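Local coordinates for protein CymD (Pseudomonas putida, PDB 6Z34) that forms an outer-membrane channel of the FadL family that takes up monoaromatic hydrocarbons, apparently by lateral diffusion, at residues Ile19-Asn24 / Ser281-Ile286; Gly29-Pro34 / Arg138-Ala143; Thr38-Gly43 / Ser86-Gly91; Ala349-Arg354 / Phe385-Ser390; Val394-Leu399 / Ser431-Phe436. One frame throughout, in Å; residues are numbered along the deposited sequence.

Contact 1: Ile19-Asn24 / Ser281-Ile286; sequences IGAAFN and SLVAGI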
# COMPACT_ATOMS: atom_id res chain seq x y z
N ILE A 19 -13.48 -4.19 3.91
CA ILE A 19 -14.57 -3.32 3.49
C ILE A 19 -14.32 -1.90 3.99
O ILE A 19 -13.48 -1.67 4.86
CB ILE A 19 -15.91 -3.88 3.99
CG1 ILE A 19 -15.86 -4.04 5.51
CG2 ILE A 19 -16.19 -5.23 3.29
CD1 ILE A 19 -16.23 -2.76 6.31
N GLY A 20 -15.09 -0.93 3.47
CA GLY A 20 -15.03 0.43 3.97
C GLY A 20 -15.65 1.47 3.07
O GLY A 20 -15.72 2.65 3.44
N ALA A 21 -16.10 1.07 1.87
CA ALA A 21 -16.70 2.03 0.95
C ALA A 21 -17.96 2.69 1.53
O ALA A 21 -18.27 3.84 1.20
CB ALA A 21 -17.05 1.32 -0.36
N ALA A 22 -18.69 1.97 2.38
CA ALA A 22 -19.91 2.48 2.97
C ALA A 22 -19.95 2.30 4.48
O ALA A 22 -20.85 2.84 5.13
CB ALA A 22 -21.14 1.78 2.34
N PHE A 23 -19.00 1.58 5.05
CA PHE A 23 -19.01 1.24 6.46
C PHE A 23 -18.08 2.16 7.24
O PHE A 23 -16.95 2.42 6.81
CB PHE A 23 -18.59 -0.20 6.65
CG PHE A 23 -18.83 -0.69 8.03
CD1 PHE A 23 -17.80 -0.67 8.98
CD2 PHE A 23 -20.07 -1.16 8.40
CE1 PHE A 23 -18.05 -1.12 10.26
CE2 PHE A 23 -20.31 -1.62 9.67
CZ PHE A 23 -19.30 -1.61 10.60
N ASN A 24 -18.55 2.64 8.39
CA ASN A 24 -17.78 3.54 9.23
C ASN A 24 -16.57 2.82 9.81
O ASN A 24 -16.68 2.17 10.85
CB ASN A 24 -18.63 4.09 10.37
CG ASN A 24 -17.83 5.02 11.27
OD1 ASN A 24 -16.69 5.38 10.97
ND2 ASN A 24 -18.43 5.42 12.39
N SER A 281 -7.83 3.48 -8.48
CA SER A 281 -8.71 2.36 -8.17
C SER A 281 -10.11 2.89 -7.89
O SER A 281 -10.31 4.04 -7.52
CB SER A 281 -8.21 1.52 -7.00
OG SER A 281 -7.98 2.32 -5.85
N LEU A 282 -11.08 2.01 -8.10
CA LEU A 282 -12.48 2.33 -7.90
C LEU A 282 -13.02 1.30 -6.92
O LEU A 282 -12.88 0.10 -7.15
CB LEU A 282 -13.25 2.29 -9.21
CG LEU A 282 -14.74 2.66 -9.10
CD1 LEU A 282 -14.93 4.16 -8.79
CD2 LEU A 282 -15.48 2.26 -10.36
N VAL A 283 -13.62 1.78 -5.83
CA VAL A 283 -14.25 0.92 -4.83
C VAL A 283 -15.72 1.28 -4.75
O VAL A 283 -16.07 2.44 -4.50
CB VAL A 283 -13.58 1.07 -3.46
CG1 VAL A 283 -14.22 0.10 -2.47
CG2 VAL A 283 -12.08 0.84 -3.57
N ALA A 284 -16.58 0.29 -4.95
CA ALA A 284 -18.01 0.42 -4.74
C ALA A 284 -18.44 -0.60 -3.70
O ALA A 284 -17.95 -1.74 -3.70
CB ALA A 284 -18.79 0.20 -6.04
N GLY A 285 -19.33 -0.20 -2.81
CA GLY A 285 -19.70 -1.13 -1.77
C GLY A 285 -20.98 -0.74 -1.07
O GLY A 285 -21.59 0.30 -1.34
N ILE A 286 -21.38 -1.59 -0.13
CA ILE A 286 -22.66 -1.46 0.53
C ILE A 286 -22.50 -1.94 1.96
O ILE A 286 -21.72 -2.86 2.24
CB ILE A 286 -23.74 -2.25 -0.24
CG1 ILE A 286 -25.05 -2.29 0.52
CG2 ILE A 286 -23.28 -3.64 -0.47
CD1 ILE A 286 -26.13 -2.98 -0.27
O HOH W 1 -18.85 -0.98 2.89

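Contact 2: Gly29-Pro34 / Arg138-Ala143; sequences GMMLNP and RIPFSA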
# COMPACT_ATOMS: atom_id res chain seq x y z
N GLY A 29 -11.04 6.09 7.30
CA GLY A 29 -11.79 6.46 6.12
C GLY A 29 -11.07 7.48 5.26
O GLY A 29 -11.25 7.52 4.04
N MET A 30 -10.24 8.33 5.89
CA MET A 30 -9.30 9.20 5.20
C MET A 30 -8.59 8.51 4.04
O MET A 30 -8.29 9.12 3.00
CB MET A 30 -8.24 9.71 6.20
CG MET A 30 -8.53 11.05 6.79
SD MET A 30 -7.32 11.71 7.94
CE MET A 30 -7.06 10.36 9.06
N MET A 31 -8.29 7.22 4.21
CA MET A 31 -7.51 6.48 3.23
C MET A 31 -8.35 5.48 2.47
O MET A 31 -7.79 4.67 1.72
CB MET A 31 -6.34 5.75 3.90
CG MET A 31 -5.26 6.68 4.45
SD MET A 31 -4.39 7.63 3.18
CE MET A 31 -4.05 6.36 1.99
N LEU A 32 -9.67 5.48 2.65
CA LEU A 32 -10.51 4.58 1.87
C LEU A 32 -11.59 5.41 1.21
O LEU A 32 -11.39 5.95 0.11
CB LEU A 32 -11.12 3.47 2.73
CG LEU A 32 -11.41 2.21 1.89
CD1 LEU A 32 -11.18 0.96 2.71
CD2 LEU A 32 -12.81 2.21 1.28
N ASN A 33 -12.73 5.55 1.87
CA ASN A 33 -13.76 6.47 1.40
C ASN A 33 -13.92 7.55 2.45
O ASN A 33 -14.56 7.33 3.50
CB ASN A 33 -15.08 5.77 1.10
CG ASN A 33 -16.16 6.73 0.55
OD1 ASN A 33 -15.88 7.91 0.26
ND2 ASN A 33 -17.38 6.22 0.40
N PRO A 34 -13.33 8.73 2.24
CA PRO A 34 -13.43 9.79 3.25
C PRO A 34 -14.86 10.26 3.51
O PRO A 34 -15.11 10.87 4.55
CB PRO A 34 -12.56 10.92 2.67
CG PRO A 34 -12.25 10.51 1.26
CD PRO A 34 -12.37 9.04 1.17
N ARG A 138 1.83 7.83 3.35
CA ARG A 138 0.81 8.70 2.78
C ARG A 138 0.29 9.63 3.87
O ARG A 138 -0.05 9.20 4.98
CB ARG A 138 -0.32 7.87 2.14
CG ARG A 138 0.25 6.74 1.28
CD ARG A 138 -0.81 6.00 0.43
NE ARG A 138 -1.40 6.90 -0.55
CZ ARG A 138 -1.37 6.73 -1.87
NH1 ARG A 138 -0.80 5.65 -2.41
NH2 ARG A 138 -1.94 7.67 -2.64
N ILE A 139 0.29 10.92 3.56
CA ILE A 139 -0.10 11.93 4.53
C ILE A 139 -1.33 12.63 3.98
O ILE A 139 -1.20 13.60 3.23
CB ILE A 139 1.03 12.94 4.80
CG1 ILE A 139 2.30 12.21 5.25
CG2 ILE A 139 0.58 13.99 5.83
CD1 ILE A 139 3.52 13.13 5.42
N PRO A 140 -2.54 12.16 4.32
CA PRO A 140 -3.76 12.75 3.76
C PRO A 140 -4.14 14.06 4.43
O PRO A 140 -3.91 14.26 5.62
CB PRO A 140 -4.82 11.69 4.04
CG PRO A 140 -4.34 11.05 5.31
CD PRO A 140 -2.83 10.98 5.15
N PHE A 141 -4.70 14.95 3.62
CA PHE A 141 -5.44 16.11 4.10
C PHE A 141 -6.86 15.91 3.60
O PHE A 141 -7.09 15.86 2.39
CB PHE A 141 -4.83 17.42 3.61
CG PHE A 141 -3.36 17.54 3.92
CD1 PHE A 141 -2.41 16.90 3.12
CD2 PHE A 141 -2.92 18.26 5.02
CE1 PHE A 141 -1.06 16.99 3.40
CE2 PHE A 141 -1.57 18.35 5.31
CZ PHE A 141 -0.63 17.70 4.50
N SER A 142 -7.79 15.71 4.54
CA SER A 142 -9.08 15.12 4.22
C SER A 142 -10.20 15.97 4.79
O SER A 142 -10.05 16.62 5.83
CB SER A 142 -9.19 13.71 4.77
OG SER A 142 -10.27 13.01 4.18
N ALA A 143 -11.32 15.96 4.08
CA ALA A 143 -12.50 16.70 4.50
C ALA A 143 -13.73 15.93 4.03
O ALA A 143 -13.67 15.22 3.03
CB ALA A 143 -12.51 18.12 3.93

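Contact 3: Thr38-Gly43 / Ser86-Gly91; sequences TQMQEG and SLVWRG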
# COMPACT_ATOMS: atom_id res chain seq x y z
N THR A 38 -18.16 11.35 7.97
CA THR A 38 -19.37 11.96 8.54
C THR A 38 -20.12 11.01 9.47
O THR A 38 -20.97 11.47 10.23
CB THR A 38 -20.32 12.49 7.45
OG1 THR A 38 -20.77 11.42 6.59
CG2 THR A 38 -19.62 13.53 6.62
N GLN A 39 -19.81 9.70 9.45
CA GLN A 39 -20.40 8.74 10.39
C GLN A 39 -19.81 8.86 11.80
O GLN A 39 -20.44 8.39 12.75
CB GLN A 39 -20.17 7.31 9.88
CG GLN A 39 -21.36 6.62 9.24
CD GLN A 39 -21.69 7.18 7.88
OE1 GLN A 39 -21.03 6.85 6.89
NE2 GLN A 39 -22.72 8.02 7.82
N MET A 40 -18.63 9.45 11.96
CA MET A 40 -18.04 9.56 13.29
C MET A 40 -18.77 10.60 14.12
O MET A 40 -19.31 11.57 13.59
CB MET A 40 -16.56 9.93 13.20
CG MET A 40 -15.74 8.93 12.38
SD MET A 40 -14.04 9.47 12.19
CE MET A 40 -13.39 9.01 13.80
N GLN A 41 -18.75 10.40 15.44
CA GLN A 41 -19.36 11.34 16.38
C GLN A 41 -18.64 12.68 16.35
O GLN A 41 -17.45 12.76 16.01
CB GLN A 41 -19.36 10.78 17.81
CG GLN A 41 -20.11 9.47 17.98
CD GLN A 41 -21.56 9.69 18.39
OE1 GLN A 41 -21.83 10.13 19.51
NE2 GLN A 41 -22.49 9.40 17.48
N GLU A 42 -19.37 13.73 16.71
CA GLU A 42 -18.79 15.06 16.83
C GLU A 42 -17.78 15.07 17.96
O GLU A 42 -17.93 14.38 18.97
CB GLU A 42 -19.88 16.09 17.08
CG GLU A 42 -20.93 16.15 15.98
CD GLU A 42 -21.91 17.32 16.15
OE1 GLU A 42 -22.60 17.38 17.19
OE2 GLU A 42 -22.00 18.17 15.24
N GLY A 43 -16.71 15.86 17.77
CA GLY A 43 -15.62 16.00 18.71
C GLY A 43 -14.29 15.83 17.98
O GLY A 43 -14.18 16.03 16.77
N SER A 86 -3.64 9.38 13.22
CA SER A 86 -4.75 10.17 12.70
C SER A 86 -5.27 11.17 13.72
O SER A 86 -5.34 10.90 14.92
CB SER A 86 -5.92 9.29 12.22
OG SER A 86 -6.24 8.26 13.14
N LEU A 87 -5.67 12.32 13.19
CA LEU A 87 -6.35 13.39 13.92
C LEU A 87 -7.56 13.78 13.08
O LEU A 87 -7.40 14.24 11.95
CB LEU A 87 -5.43 14.59 14.14
CG LEU A 87 -6.14 15.73 14.88
CD1 LEU A 87 -6.70 15.14 16.16
CD2 LEU A 87 -5.23 16.93 15.18
N VAL A 88 -8.76 13.62 13.63
CA VAL A 88 -9.99 13.95 12.93
C VAL A 88 -10.84 14.88 13.80
O VAL A 88 -11.10 14.57 14.96
CB VAL A 88 -10.79 12.68 12.56
CG1 VAL A 88 -12.17 13.04 12.01
CG2 VAL A 88 -10.01 11.84 11.54
N TRP A 89 -11.27 16.00 13.22
CA TRP A 89 -12.24 16.89 13.84
C TRP A 89 -13.61 16.70 13.17
O TRP A 89 -13.71 16.72 11.94
CB TRP A 89 -11.76 18.34 13.72
CG TRP A 89 -12.71 19.35 14.22
CD1 TRP A 89 -12.78 19.84 15.50
CD2 TRP A 89 -13.72 20.03 13.47
NE1 TRP A 89 -13.78 20.78 15.58
CE2 TRP A 89 -14.39 20.91 14.36
CE3 TRP A 89 -14.14 19.99 12.13
CZ2 TRP A 89 -15.45 21.73 13.96
CZ3 TRP A 89 -15.20 20.82 11.73
CH2 TRP A 89 -15.84 21.67 12.65
N ARG A 90 -14.64 16.51 13.99
CA ARG A 90 -16.02 16.32 13.53
C ARG A 90 -16.90 17.36 14.21
O ARG A 90 -17.07 17.32 15.43
CB ARG A 90 -16.54 14.92 13.86
CG ARG A 90 -16.58 13.96 12.69
CD ARG A 90 -17.83 14.18 11.85
NE ARG A 90 -19.03 13.65 12.49
CZ ARG A 90 -20.26 14.04 12.16
NH1 ARG A 90 -21.31 13.52 12.78
NH2 ARG A 90 -20.42 14.96 11.21
N GLY A 91 -17.48 18.26 13.43
CA GLY A 91 -18.47 19.18 13.96
C GLY A 91 -19.54 19.53 12.94
O GLY A 91 -19.25 19.79 11.76

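Contact 4: Ala349-Arg354 / Phe385-Ser390; sequences ANWVFR and FSYAFS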
# COMPACT_ATOMS: atom_id res chain seq x y z
N ALA A 349 -22.00 -3.67 26.00
CA ALA A 349 -21.60 -2.28 25.84
C ALA A 349 -20.12 -2.09 25.52
O ALA A 349 -19.73 -0.99 25.12
CB ALA A 349 -21.94 -1.49 27.10
N ASN A 350 -19.27 -3.12 25.67
CA ASN A 350 -17.83 -2.93 25.50
C ASN A 350 -17.20 -3.72 24.37
O ASN A 350 -16.12 -3.34 23.92
CB ASN A 350 -17.09 -3.29 26.79
CG ASN A 350 -17.67 -2.60 28.01
OD1 ASN A 350 -18.26 -3.25 28.86
ND2 ASN A 350 -17.48 -1.30 28.10
N TRP A 351 -17.81 -4.81 23.92
CA TRP A 351 -17.18 -5.73 22.98
C TRP A 351 -17.85 -5.66 21.61
O TRP A 351 -19.08 -5.65 21.50
CB TRP A 351 -17.26 -7.16 23.49
CG TRP A 351 -16.43 -7.40 24.69
CD1 TRP A 351 -16.85 -7.41 25.98
CD2 TRP A 351 -15.03 -7.67 24.71
NE1 TRP A 351 -15.79 -7.66 26.81
CE2 TRP A 351 -14.66 -7.83 26.06
CE3 TRP A 351 -14.05 -7.79 23.72
CZ2 TRP A 351 -13.36 -8.10 26.45
CZ3 TRP A 351 -12.75 -8.05 24.11
CH2 TRP A 351 -12.42 -8.21 25.46
N VAL A 352 -17.02 -5.63 20.57
CA VAL A 352 -17.47 -5.75 19.18
C VAL A 352 -16.63 -6.84 18.53
O VAL A 352 -15.41 -6.89 18.72
CB VAL A 352 -17.29 -4.41 18.44
CG1 VAL A 352 -17.66 -4.55 17.00
CG2 VAL A 352 -18.11 -3.32 19.10
N PHE A 353 -17.28 -7.73 17.78
CA PHE A 353 -16.60 -8.84 17.13
C PHE A 353 -16.78 -8.79 15.62
O PHE A 353 -17.88 -8.50 15.13
CB PHE A 353 -17.08 -10.17 17.68
CG PHE A 353 -16.74 -10.36 19.12
CD1 PHE A 353 -15.44 -10.61 19.51
CD2 PHE A 353 -17.72 -10.26 20.09
CE1 PHE A 353 -15.13 -10.77 20.85
CE2 PHE A 353 -17.41 -10.42 21.43
CZ PHE A 353 -16.12 -10.67 21.81
N ARG A 354 -15.70 -9.06 14.88
CA ARG A 354 -15.69 -8.92 13.43
C ARG A 354 -15.11 -10.17 12.76
O ARG A 354 -14.30 -10.89 13.35
CB ARG A 354 -14.89 -7.70 12.97
CG ARG A 354 -14.96 -6.51 13.89
CD ARG A 354 -14.71 -5.24 13.13
NE ARG A 354 -15.19 -4.10 13.89
CZ ARG A 354 -14.58 -3.60 14.97
NH1 ARG A 354 -13.45 -4.14 15.41
NH2 ARG A 354 -15.11 -2.57 15.61
N PHE A 385 -11.73 -7.73 16.93
CA PHE A 385 -12.55 -7.35 18.05
C PHE A 385 -12.22 -5.92 18.43
O PHE A 385 -11.16 -5.39 18.09
CB PHE A 385 -12.35 -8.28 19.26
CG PHE A 385 -11.10 -7.99 20.06
CD1 PHE A 385 -11.09 -6.99 21.03
CD2 PHE A 385 -9.95 -8.73 19.85
CE1 PHE A 385 -9.94 -6.72 21.74
CE2 PHE A 385 -8.80 -8.48 20.58
CZ PHE A 385 -8.80 -7.46 21.52
N SER A 386 -13.16 -5.31 19.16
CA SER A 386 -12.96 -4.01 19.76
C SER A 386 -13.38 -4.07 21.23
O SER A 386 -14.30 -4.81 21.60
CB SER A 386 -13.75 -2.92 19.04
OG SER A 386 -13.08 -2.52 17.86
N TYR A 387 -12.67 -3.31 22.05
CA TYR A 387 -13.03 -3.13 23.44
C TYR A 387 -13.06 -1.64 23.73
O TYR A 387 -12.16 -0.90 23.31
CB TYR A 387 -12.05 -3.82 24.39
CG TYR A 387 -12.57 -3.85 25.81
CD1 TYR A 387 -13.47 -4.82 26.21
CD2 TYR A 387 -12.18 -2.89 26.73
CE1 TYR A 387 -13.96 -4.84 27.52
CE2 TYR A 387 -12.66 -2.90 28.03
CZ TYR A 387 -13.55 -3.88 28.42
OH TYR A 387 -14.03 -3.90 29.72
N ALA A 388 -14.11 -1.19 24.42
CA ALA A 388 -14.23 0.19 24.84
C ALA A 388 -13.96 0.24 26.34
O ALA A 388 -14.73 -0.31 27.12
CB ALA A 388 -15.61 0.75 24.49
N PHE A 389 -12.84 0.84 26.73
CA PHE A 389 -12.54 1.01 28.14
C PHE A 389 -13.37 2.11 28.77
O PHE A 389 -13.42 2.20 30.00
CB PHE A 389 -11.06 1.34 28.35
CG PHE A 389 -10.12 0.24 27.99
CD1 PHE A 389 -9.69 0.07 26.68
CD2 PHE A 389 -9.64 -0.62 28.96
CE1 PHE A 389 -8.83 -0.96 26.35
CE2 PHE A 389 -8.77 -1.64 28.64
CZ PHE A 389 -8.36 -1.81 27.33
N SER A 390 -14.02 2.95 27.96
CA SER A 390 -14.73 4.15 28.39
C SER A 390 -15.45 4.71 27.18
O SER A 390 -15.25 4.22 26.06
CB SER A 390 -13.75 5.18 28.98
OG SER A 390 -13.36 6.14 28.02

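Contact 5: Val394-Leu399 / Ser431-Phe436; sequences VVDFSL and SYTKSF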
# COMPACT_ATOMS: atom_id res chain seq x y z
N VAL A 394 -11.08 3.47 22.97
CA VAL A 394 -11.44 2.22 22.32
C VAL A 394 -10.19 1.57 21.74
O VAL A 394 -9.36 2.24 21.12
CB VAL A 394 -12.51 2.41 21.22
CG1 VAL A 394 -12.76 1.10 20.47
CG2 VAL A 394 -13.82 2.92 21.84
N VAL A 395 -10.07 0.26 21.94
CA VAL A 395 -9.00 -0.53 21.34
C VAL A 395 -9.62 -1.43 20.28
O VAL A 395 -10.68 -2.02 20.49
CB VAL A 395 -8.25 -1.37 22.39
CG1 VAL A 395 -7.25 -2.27 21.72
CG2 VAL A 395 -7.56 -0.45 23.35
N ASP A 396 -8.96 -1.49 19.12
CA ASP A 396 -9.37 -2.33 18.01
C ASP A 396 -8.22 -3.24 17.65
O ASP A 396 -7.06 -2.84 17.73
CB ASP A 396 -9.77 -1.51 16.79
CG ASP A 396 -10.76 -0.41 17.13
OD1 ASP A 396 -11.96 -0.72 17.27
OD2 ASP A 396 -10.35 0.76 17.22
N PHE A 397 -8.54 -4.48 17.24
CA PHE A 397 -7.52 -5.47 16.97
C PHE A 397 -7.97 -6.38 15.83
O PHE A 397 -9.14 -6.75 15.75
CB PHE A 397 -7.21 -6.33 18.19
CG PHE A 397 -6.30 -7.49 17.89
CD1 PHE A 397 -4.93 -7.31 17.87
CD2 PHE A 397 -6.81 -8.75 17.61
CE1 PHE A 397 -4.08 -8.38 17.60
CE2 PHE A 397 -5.97 -9.81 17.33
CZ PHE A 397 -4.60 -9.62 17.32
N SER A 398 -7.01 -6.79 15.01
CA SER A 398 -7.29 -7.46 13.75
C SER A 398 -6.21 -8.49 13.45
O SER A 398 -5.02 -8.23 13.67
CB SER A 398 -7.36 -6.43 12.62
OG SER A 398 -8.13 -6.89 11.55
N LEU A 399 -6.63 -9.64 12.93
CA LEU A 399 -5.74 -10.67 12.44
C LEU A 399 -6.22 -11.16 11.08
O LEU A 399 -7.40 -11.49 10.93
CB LEU A 399 -5.66 -11.83 13.43
CG LEU A 399 -4.48 -12.77 13.20
CD1 LEU A 399 -3.19 -12.13 13.67
CD2 LEU A 399 -4.73 -14.09 13.92
N SER A 431 -5.10 -0.82 17.07
CA SER A 431 -5.21 0.63 17.12
C SER A 431 -5.88 1.07 18.41
O SER A 431 -6.62 0.31 19.05
CB SER A 431 -5.99 1.18 15.92
OG SER A 431 -7.38 1.04 16.13
N TYR A 432 -5.60 2.30 18.79
CA TYR A 432 -6.22 2.94 19.94
C TYR A 432 -6.79 4.27 19.48
O TYR A 432 -6.12 5.02 18.76
CB TYR A 432 -5.22 3.14 21.09
CG TYR A 432 -5.73 4.11 22.13
CD1 TYR A 432 -5.32 5.42 22.12
CD2 TYR A 432 -6.68 3.71 23.07
CE1 TYR A 432 -5.81 6.32 23.03
CE2 TYR A 432 -7.17 4.62 24.01
CZ TYR A 432 -6.73 5.92 23.97
OH TYR A 432 -7.19 6.84 24.87
N THR A 433 -8.02 4.55 19.88
CA THR A 433 -8.69 5.80 19.54
C THR A 433 -9.15 6.49 20.81
O THR A 433 -9.84 5.89 21.65
CB THR A 433 -9.87 5.58 18.59
OG1 THR A 433 -9.42 4.86 17.42
CG2 THR A 433 -10.53 6.92 18.20
N LYS A 434 -8.74 7.73 20.96
CA LYS A 434 -9.15 8.55 22.06
C LYS A 434 -10.04 9.63 21.46
O LYS A 434 -9.61 10.36 20.57
CB LYS A 434 -7.96 9.17 22.79
CG LYS A 434 -8.26 10.54 23.36
CD LYS A 434 -9.19 10.47 24.55
CE LYS A 434 -8.56 9.91 25.79
NZ LYS A 434 -9.58 9.92 26.89
N SER A 435 -11.29 9.70 21.94
CA SER A 435 -12.27 10.64 21.43
C SER A 435 -12.66 11.62 22.53
O SER A 435 -13.13 11.22 23.60
CB SER A 435 -13.53 9.93 20.92
OG SER A 435 -13.19 9.01 19.88
N PHE A 436 -12.48 12.91 22.25
CA PHE A 436 -12.98 13.98 23.09
C PHE A 436 -14.21 14.57 22.42
O PHE A 436 -14.12 15.12 21.32
CB PHE A 436 -11.91 15.06 23.29
CG PHE A 436 -10.61 14.56 23.88
CD1 PHE A 436 -10.58 13.95 25.13
CD2 PHE A 436 -9.41 14.78 23.23
CE1 PHE A 436 -9.38 13.54 25.69
CE2 PHE A 436 -8.20 14.37 23.78
CZ PHE A 436 -8.19 13.75 25.02

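Contact 1: Ile19-Asn24 / Ser281-Ile286
Ala21 presses its CB onto the strand Ser281-Ile286, lying 3.7 Å from Val283 CG1 and the same 3.7 Å from the backbone nitrogen Gly285 N. With CG1 anti to the backbone N (chi1 -177°), Val283 points that methyl at Ala21 CB; this is the apolar side-chain touch of the contact. The next residue repeats the approach one step further along the strand: Ala22 CB lies 4.0 Å from Gly285 O. Small residues are needed here because the loop comes down almost onto the backbone of the strand, and the CA atoms of Ala21 and Gly285 are 5.1 Å apart. A side chain on Gly285 would begin about 3.0 Å from Ala21 CB, which is too tight, and glycine avoids the collision. Gly20 has a different reason, since at its backbone angles (phi 164°) a CB would collide with the carbonyl oxygen of Ile19.

In FadL-family channels the N-terminal part of the chain folds into a hatch that plugs the barrel; Ile19-Asn24 belongs to this part and Ser281-Ile286 to the wall. The polar link between the two segments runs through a water, which accepts from Ala22 N at 3.0 Å and donates weakly to Ile286 O at 3.5 Å. Firmer polar ties come from neighbouring wall strands: Asp299 OD2 takes both Gly20 N and Ala21 N, while Arg235 NH1 binds Ala22 O. Phe23 turns its ring away from Ser281-Ile286 and packs on Ala295 and Ser287 of the wall.

Contact 2: Gly29-Pro34 / Arg138-Ala143
Met30 stands opposite Ser142, their CA atoms 6.0 Å apart, where a 3-10 turn closed by Leu32 N to Gly29 O lies against the strand Arg138-Ala143. Met30 CG sits only 3.4 Å from Ser142 CB, tighter than ordinary carbon packing, and the sulphur beyond it reaches Pro140 CG at 4.0 Å. Met31 SD reaches the same Pro140 CG from a different direction, also at 4.0 Å. Both methionine chains cross the proline at about a right angle. Bends at chi2 and chi3 fold Met31 over, and its CE settles 3.6 Å from Arg138 CD, against the apolar part of that chain. Pro34 completes the surface with CB 3.4 Å from Ser142 OG. Flexible thioethers suit this hatch-to-wall seam, because they can mould themselves to a rigid proline ring.

The polar tips are engaged elsewhere: Arg138 NH2 forms a salt bridge with Asp158 and a hydrogen bond with Thr244, and Ser142 OG is bonded to Ser156 and Ala155. The two segments therefore meet by van der Waals packing, while Ser156, bonded to both Met30 O and Ser142 OG, adds a polar tie from the next strand.

Contact 3: Thr38-Gly43 / Ser86-Gly91
Arg90 lays its side chain along the carbonyls of Thr38-Gly43. CB lies 3.2 Å from Gln41 O, and CG stays beside the same oxygen. CD passes to Met40 O at 3.5 Å, with bends at chi2 and chi3 curling the chain round this carbonyl. NE donates to Met40 O, though the modelled 2.4 Å is too short to trust; CZ lies 3.0 Å from that oxygen, and NH1 adds a weak bond (121° at the hydrogen). NH2 is nearest Thr38 O (3.7 Å), which sits above the guanidinium centre without bonding to it, and Glu42 CG lies over the opposite face, toward its rim. An alanine at Glu42 would probably leave Glu92 N without its acceptor, that rim less packed and the arginine without a nearby opposite charge. At the backbone of Arg90, Gly43 N to Arg90 O (2.8 Å) and Arg90 N to Gly43 O (2.9 Å) begin the antiparallel pairing; glycine tolerates the phi of 130° there. Met40 SD touches Val88 CG1.

The turn carries the chain from the region after helix 10-15 into strand 43-58, which pairs with 80-91; Thr38 touches strand 131-146 and Arg90 touches Ala95 of strand 94-107.

Contact 4: Ala349-Arg354 / Phe385-Ser390
Trp351 and Tyr387 meet edge-to-face across two neighbouring antiparallel strands of the barrel wall. Tyr387 CD1 stands 3.2 Å above the centre of the indole plane, and the rings are inclined at 66°. Tyr387 CG, anti to its backbone N (chi1 -169°), and Trp351 CG, anti to its carbonyl carbon (chi1 -68°), bring the two together. Phe385 lies alongside the tryptophan, pointing the same way, with its CD1 3.7 Å from Trp351 CZ3 at the indole edge. These three rings form an aromatic cluster near the short turn before Trp351, consistent with the aromatic belts common on outer-membrane barrels. An alanine in place of Trp351 would probably leave the Tyr387 edge without a ring face to rest on and open a gap between Tyr387 and Phe385.

Backbone pairing sets the rings in register. Val352 N binds Ser386 O and Ser386 N binds Val352 O (2.8 Å), which places Trp351 beside Tyr387 and Phe353 beside Phe385 on one face. Towards the turn, Ala388 N donates to a lone pair of Asn350 O at 3.0 Å, and Asn350 ND2 adds a weak bond to Ala388 O.

On the other face, Arg354 directs NH1 and NH2 at Ser386 OG, although that oxygen's position is uncertain; NE is bonded to Gln344 of the adjacent strand. Tyr387 has a further aromatic neighbour, its CD2 resting 3.7 Å above the centre of the Phe389 ring.

Contact 5: Val394-Leu399 / Ser431-Phe436
Val394-Leu399 and Ser431-Phe436 lie on the last two strands of the barrel wall, paired antiparallel with their axes 4.9 Å apart and their directions at 158°. Val394 and Thr433 exchange backbone bonds, Val394 N to Thr433 O at 3.0 Å and Thr433 N to Val394 O at 2.9 Å. Asp396 and Ser431 do the same two residues on, through Asp396 N to Ser431 O and Ser431 N to Asp396 O. Between these pairs, Val395 and Tyr432 form a non-hydrogen-bonded pair, where Tyr432 CA makes a CH...O contact with Val394 O at 3.4 Å and Val395 CA makes the like contact with Ser431 O.

The two faces differ in chemistry. On one, Val395 CG2 lies near the plane of the Tyr432 ring, at its edge, 4.3 Å from CD2, a light touch; both residues are partly exposed. The tyrosine hydroxyl is bonded to Asp393, which also pairs with Lys434. On the other, Asp396 OD2 comes within 3.2 Å of Ser431 OG, but the angle is too poor for a hydrogen bond. With its OG between backbone N and carbonyl carbon (chi1 80°), Ser431 holds the hydroxyl close to the carboxylate. Arg354, from the strand beyond 378-388, packs on Asp396 and would probably favour its charged form.

Asp396 and Ser431, both buried, lie on the face that helix 10-15 covers, with Pro11 touching both. Strand 393-404 is flanked beyond by 378-388, and strand 422-437 by 43-58, so the C-terminal strand meets the first wall strand and closes the barrel.

Overall arrangement
Contacts 1 and 2 seat the N-terminal hatch against the inside of the wall, contact 3 marks where that segment turns into the wall, and contacts 4 and 5 are wall alone. Contact 2 is the buried one; the others are partly buried. Chemistry follows place: hatch contacts rely on methyls, thioethers and glycine, whereas contacts 4 and 5 rest on backbone bonds, and contact 3 combines one such backbone pair with an arginine gripping loop carbonyls. A hydrogen bond from Asn33 to Ala21 O ties contact 2 to contact 1, and Met30 packs on Ser86 and Val88 of contact 3. Contacts 4 and 5 sit on successive strand pairs, 378-388 lying next to 393-404, centres about 9 Å apart.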